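Local coordinates for protein homocysteine S-methyltransferase (Escherichia coli, PDB 5DMM) that catalyses zinc-dependent methyl transfer from S-methylmethionine, or less efficiently from S-adenosylmethionine, to homocysteine, yielding methionine, at residues 101-106 and 116-121; 24-29 and 52-57. All coordinates share one frame; numbering follows the deposited sequence.

Contact 1. Residues 101-106 and 116-121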
loop_
_atom_site.group_PDB
_atom_site.type_symbol
_atom_site.label_atom_id
_atom_site.label_comp_id
_atom_site.label_asym_id
_atom_site.label_seq_id
_atom_site.Cartn_x
_atom_site.Cartn_y
_atom_site.Cartn_z
ATOM N N LYS A 101 -8.293 13.915 6.393
ATOM C CA LYS A 101 -8.808 15.251 6.086
ATOM C C LYS A 101 -9.371 15.308 4.672
ATOM O O LYS A 101 -10.405 15.930 4.448
ATOM C CB LYS A 101 -7.719 16.318 6.246
ATOM C CG LYS A 101 -7.242 16.547 7.683
ATOM C CD LYS A 101 -8.259 17.294 8.521
ATOM C CE LYS A 101 -7.670 17.708 9.869
ATOM N NZ LYS A 101 -6.458 18.569 9.722
ATOM N N ALA A 102 -8.693 14.663 3.721
ATOM C CA ALA A 102 -9.190 14.603 2.347
ATOM C C ALA A 102 -10.510 13.825 2.254
ATOM O O ALA A 102 -11.393 14.173 1.465
ATOM C CB ALA A 102 -8.148 13.983 1.424
ATOM N N ARG A 103 -10.637 12.776 3.064
ATOM C CA ARG A 103 -11.871 12.002 3.131
ATOM C C ARG A 103 -13.021 12.838 3.696
ATOM O O ARG A 103 -14.151 12.773 3.198
ATOM C CB ARG A 103 -11.674 10.746 3.978
ATOM C CG ARG A 103 -12.951 9.919 4.139
ATOM C CD ARG A 103 -12.671 8.572 4.813
ATOM N NE ARG A 103 -12.147 8.736 6.167
ATOM C CZ ARG A 103 -11.660 7.740 6.902
ATOM N NH1 ARG A 103 -11.626 6.505 6.408
ATOM N NH2 ARG A 103 -11.199 7.981 8.123
ATOM N N GLU A 104 -12.737 13.616 4.739
ATOM C CA GLU A 104 -13.737 14.536 5.284
ATOM C C GLU A 104 -14.192 15.519 4.205
ATOM O O GLU A 104 -15.391 15.736 4.025
ATOM C CB GLU A 104 -13.187 15.294 6.499
ATOM C CG GLU A 104 -12.923 14.411 7.703
ATOM C CD GLU A 104 -14.162 13.661 8.154
ATOM O OE1 GLU A 104 -15.096 14.314 8.661
ATOM O OE2 GLU A 104 -14.216 12.424 7.991
ATOM N N ALA A 105 -13.230 16.098 3.483
ATOM C CA ALA A 105 -13.520 17.051 2.413
ATOM C C ALA A 105 -14.373 16.456 1.294
ATOM O O ALA A 105 -15.306 17.099 0.810
ATOM C CB ALA A 105 -12.224 17.604 1.832
ATOM N N TYR A 106 -14.056 15.236 0.874
ATOM C CA TYR A 106 -14.794 14.639 -0.220
ATOM C C TYR A 106 -16.215 14.278 0.217
ATOM O O TYR A 106 -17.167 14.442 -0.546
ATOM C CB TYR A 106 -14.075 13.398 -0.764
ATOM C CG TYR A 106 -14.756 12.901 -2.012
ATOM C CD1 TYR A 106 -14.868 13.722 -3.131
ATOM C CD2 TYR A 106 -15.336 11.642 -2.062
ATOM C CE1 TYR A 106 -15.516 13.282 -4.273
ATOM C CE2 TYR A 106 -15.987 11.202 -3.208
ATOM C CZ TYR A 106 -16.067 12.025 -4.302
ATOM O OH TYR A 106 -16.718 11.592 -5.436
ATOM N N LEU A 116 -15.474 5.179 2.540
ATOM C CA LEU A 116 -14.128 5.470 2.050
ATOM C C LEU A 116 -13.108 5.075 3.128
ATOM O O LEU A 116 -13.331 5.298 4.323
ATOM C CB LEU A 116 -13.970 6.954 1.686
ATOM C CG LEU A 116 -14.908 7.546 0.632
ATOM C CD1 LEU A 116 -14.560 9.001 0.373
ATOM C CD2 LEU A 116 -14.857 6.750 -0.673
ATOM N N LEU A 117 -11.995 4.491 2.701
ATOM C CA LEU A 117 -10.993 3.988 3.627
ATOM C C LEU A 117 -9.674 4.761 3.534
ATOM O O LEU A 117 -9.397 5.440 2.528
ATOM C CB LEU A 117 -10.740 2.506 3.368
ATOM C CG LEU A 117 -11.955 1.585 3.531
ATOM C CD1 LEU A 117 -11.603 0.171 3.123
ATOM C CD2 LEU A 117 -12.470 1.638 4.963
ATOM N N VAL A 118 -8.884 4.665 4.601
ATOM C CA VAL A 118 -7.503 5.134 4.599
ATOM C C VAL A 118 -6.588 3.966 4.989
ATOM O O VAL A 118 -6.741 3.374 6.061
ATOM C CB VAL A 118 -7.288 6.313 5.574
ATOM C CG1 VAL A 118 -5.806 6.718 5.628
ATOM C CG2 VAL A 118 -8.156 7.504 5.189
ATOM N N ALA A 119 -5.651 3.618 4.118
ATOM C CA ALA A 119 -4.727 2.539 4.426
ATOM C C ALA A 119 -3.357 3.115 4.715
ATOM O O ALA A 119 -2.842 3.899 3.921
ATOM C CB ALA A 119 -4.660 1.549 3.280
ATOM N N GLY A 120 -2.756 2.715 5.834
ATOM C CA GLY A 120 -1.421 3.196 6.174
ATOM C C GLY A 120 -0.351 2.401 5.442
ATOM O O GLY A 120 -0.259 1.180 5.595
ATOM N N SER A 121 0.461 3.087 4.641
ATOM C CA SER A 121 1.497 2.406 3.874
ATOM C C SER A 121 2.648 1.916 4.754
ATOM O O SER A 121 3.273 2.697 5.496
ATOM C CB SER A 121 2.061 3.312 2.793
ATOM O OG SER A 121 3.183 2.674 2.223
#
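Two acceptors grip NH1 of Arg-103: the backbone carbonyl of Leu-116, with NH1 to O at 3.0 Å, and the carboxylate of Asp-163, which forms a salt bridge to the same nitrogen. The bond to Leu-116 is moderately bent, 146° at the hydrogen, and the donor is tilted 34° from the carbonyl plane, so the guanidinium approaches obliquely. Arg-103 reaches this carbonyl because its chain leaves the helix extended, with CG anti to the backbone N (chi1 177°), and then bends at chi3. The aliphatic part of the chain is used as well: CD of Arg-103 lies 3.8 Å from CB of Leu-116, the two side chains running past each other in opposite directions. Over one guanidinium face sits the methyl CG2 of Val-118, off-centre toward the rim and 3.8 Å from NH1 of Arg-103. The charged end is thus bonded by an oxygen near its edge, somewhat out of its plane, and covered on one face by a methyl. About one turn beyond Arg-103, the ring of Tyr-106 meets Leu-116 at its edge, CD2 of Tyr-106 to CD1 of Leu-116 3.7 Å, the side chains crossing at about a right angle. Asp-163 also accepts a hydrogen bond from the backbone N of Val-118, and so links the arginine to the start of the strand. The contact joins helix 85-109 to strand 117-122 and the residue just before it, an alpha-to-beta step of the TIM barrel, with the strand between 65-67 and 164-170 in the parallel sheet; Tyr-59 of helix 48-61 packs on both Arg-103 and Val-118.

Contact 2. Residues 24-29 and 52-57; sequences ATELEA and REVHLD
The side chains of Glu-26 and Val-54 lie alongside, pointing opposite ways, where helices 24-29 and 48-61 meet, CB of Glu-26 resting on CG2 of Val-54 at 3.6 Å. The other valine methyl, CG1, is 3.8 Å from the same CB of Glu-26, so both branches take part. Leu-27 comes in at about a right angle to Val-54 and touches only with CD2, 3.9 Å from the valine's CG2. Beyond this apolar patch the chain of Glu-26 folds over at chi2 (-93°), which swings its carboxylate to that of Asp-57. The two acid planes stand 77° apart, nearly perpendicular, with OE1 of Glu-26 just 3.1 Å from OD2 of Asp-57. Two acceptors this close would ordinarily repel, but NH2 of Arg-30 makes a salt bridge to each of these oxygens, and the shared positive charge probably offsets the repulsion. A water lies 3.2 Å from OE2 of Glu-26 and probably donates to it, with a weak bond to OD1 of Asp-57; it cannot serve every acceptor in reach at once. Replacing Glu-26 by alanine removes the carboxylate and would probably leave Arg-30 with one of its two acid partners gone and the water short of an acceptor. Pro-300, at the start of helix 300-309, touches both acids. The segment axes approach to 9.9 Å at 121° between their directions, well away from the near-parallel run of neighbouring barrel helices. This is consistent with helix 24-29 being an extra helix after the first strand of the TIM-barrel fold, packed on helix 48-61, which leads into the second strand.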
loop_
_atom_site.group_PDB
_atom_site.type_symbol
_atom_site.label_atom_id
_atom_site.label_comp_id
_atom_site.label_asym_id
_atom_site.label_seq_id
_atom_site.Cartn_x
_atom_site.Cartn_y
_atom_site.Cartn_z
ATOM N N ALA A 24 3.627 10.624 -6.075
ATOM C CA ALA A 24 4.755 11.395 -6.611
ATOM C C ALA A 24 4.445 12.146 -7.904
ATOM O O ALA A 24 4.814 13.317 -8.043
ATOM C CB ALA A 24 5.946 10.473 -6.834
ATOM N N THR A 25 3.791 11.467 -8.850
ATOM C CA THR A 25 3.434 12.074 -10.135
ATOM C C THR A 25 2.668 13.371 -9.935
ATOM O O THR A 25 2.968 14.395 -10.551
ATOM C CB THR A 25 2.569 11.125 -10.999
ATOM O OG1 THR A 25 1.474 10.627 -10.217
ATOM C CG2 THR A 25 3.385 9.956 -11.497
ATOM N N GLU A 26 1.679 13.308 -9.056
ATOM C CA GLU A 26 0.785 14.421 -8.806
ATOM C C GLU A 26 1.478 15.557 -8.068
ATOM O O GLU A 26 1.222 16.722 -8.348
ATOM C CB GLU A 26 -0.434 13.939 -8.019
ATOM C CG GLU A 26 -1.547 13.402 -8.913
ATOM C CD GLU A 26 -2.559 14.477 -9.275
ATOM O OE1 GLU A 26 -2.717 15.436 -8.484
ATOM O OE2 GLU A 26 -3.201 14.370 -10.342
ATOM N N LEU A 27 2.350 15.221 -7.125
ATOM C CA LEU A 27 3.082 16.264 -6.396
ATOM C C LEU A 27 4.032 17.004 -7.323
ATOM O O LEU A 27 4.139 18.238 -7.276
ATOM C CB LEU A 27 3.852 15.661 -5.225
ATOM C CG LEU A 27 3.003 15.145 -4.069
ATOM C CD1 LEU A 27 3.892 14.527 -2.980
ATOM C CD2 LEU A 27 2.168 16.281 -3.476
ATOM N N GLU A 28 4.729 16.248 -8.163
ATOM C CA GLU A 28 5.621 16.837 -9.156
ATOM C C GLU A 28 4.894 17.741 -10.155
ATOM O O GLU A 28 5.407 18.803 -10.532
ATOM C CB GLU A 28 6.364 15.732 -9.903
ATOM C CG GLU A 28 7.365 14.990 -9.044
ATOM C CD GLU A 28 8.260 14.099 -9.867
ATOM O OE1 GLU A 28 7.793 13.614 -10.922
ATOM O OE2 GLU A 28 9.430 13.897 -9.468
ATOM N N ALA A 29 3.708 17.321 -10.591
ATOM C CA ALA A 29 2.895 18.150 -11.480
ATOM C C ALA A 29 2.540 19.485 -10.821
ATOM O O ALA A 29 2.381 20.496 -11.503
ATOM C CB ALA A 29 1.624 17.410 -11.889
ATOM N N ARG A 52 -2.637 16.346 0.872
ATOM C CA ARG A 52 -4.074 16.282 1.110
ATOM C C ARG A 52 -4.850 16.495 -0.195
ATOM O O ARG A 52 -5.843 15.804 -0.453
ATOM C CB ARG A 52 -4.477 17.328 2.156
ATOM C CG ARG A 52 -5.955 17.384 2.507
ATOM C CD ARG A 52 -6.311 18.800 2.991
ATOM N NE ARG A 52 -6.248 19.746 1.868
ATOM C CZ ARG A 52 -5.739 20.979 1.918
ATOM N NH1 ARG A 52 -5.236 21.469 3.045
ATOM N NH2 ARG A 52 -5.734 21.730 0.825
ATOM N N GLU A 53 -4.389 17.441 -1.014
ATOM C CA GLU A 53 -5.030 17.719 -2.300
ATOM C C GLU A 53 -4.971 16.499 -3.226
ATOM O O GLU A 53 -5.935 16.188 -3.929
ATOM C CB GLU A 53 -4.382 18.936 -2.965
ATOM C CG GLU A 53 -4.791 20.259 -2.316
ATOM C CD GLU A 53 -4.127 21.486 -2.944
ATOM O OE1 GLU A 53 -3.727 21.413 -4.127
ATOM O OE2 GLU A 53 -4.004 22.524 -2.244
ATOM N N VAL A 54 -3.835 15.809 -3.236
ATOM C CA VAL A 54 -3.710 14.633 -4.093
ATOM C C VAL A 54 -4.636 13.512 -3.625
ATOM O O VAL A 54 -5.260 12.834 -4.452
ATOM C CB VAL A 54 -2.263 14.117 -4.145
ATOM C CG1 VAL A 54 -2.218 12.789 -4.912
ATOM C CG2 VAL A 54 -1.362 15.152 -4.805
ATOM N N HIS A 55 -4.741 13.318 -2.312
ATOM C CA HIS A 55 -5.677 12.311 -1.799
ATOM C C HIS A 55 -7.110 12.665 -2.233
ATOM O O HIS A 55 -7.888 11.805 -2.658
ATOM C CB HIS A 55 -5.598 12.203 -0.272
ATOM C CG HIS A 55 -4.353 11.539 0.237
ATOM N ND1 HIS A 55 -3.922 10.311 -0.213
ATOM C CD2 HIS A 55 -3.464 11.926 1.186
ATOM C CE1 HIS A 55 -2.816 9.972 0.432
ATOM N NE2 HIS A 55 -2.522 10.931 1.288
ATOM N N LEU A 56 -7.451 13.946 -2.143
ATOM C CA LEU A 56 -8.784 14.395 -2.536
ATOM C C LEU A 56 -9.001 14.155 -4.032
ATOM O O LEU A 56 -10.071 13.713 -4.456
ATOM C CB LEU A 56 -8.976 15.872 -2.192
ATOM C CG LEU A 56 -10.291 16.504 -2.661
ATOM C CD1 LEU A 56 -11.491 15.801 -2.025
ATOM C CD2 LEU A 56 -10.299 18.009 -2.364
ATOM N N ASP A 57 -7.969 14.439 -4.818
ATOM C CA ASP A 57 -7.964 14.167 -6.258
ATOM C C ASP A 57 -8.315 12.708 -6.585
ATOM O O ASP A 57 -9.109 12.412 -7.496
ATOM C CB ASP A 57 -6.580 14.500 -6.813
ATOM C CG ASP A 57 -6.605 14.902 -8.260
ATOM O OD1 ASP A 57 -7.419 14.343 -9.034
ATOM O OD2 ASP A 57 -5.795 15.784 -8.623
HETATM O O HOH W 1 -6.149 15.163 -11.226
#

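In the fold
Contact 2 closes before contact 1 opens along the chain, and their centres lie 13 Å apart in the same TIM-barrel domain. Helix 48-61 connects them: while one side of it receives helix 24-29, Arg-52, His-55 and Leu-56 also meet helix 85-109. There Ala-102 packs its CB 3.5 Å from CB of His-55, and Tyr-106 places CB 3.7 Å from CD1 of Leu-56. The series therefore runs from helix 24-29 through helices 48-61 and 85-109 to strand 117-122. Both contacts are structural packing away from the zinc site, although that strand carries Ser-121, part of the homocysteine pocket, at the far end from Leu-116.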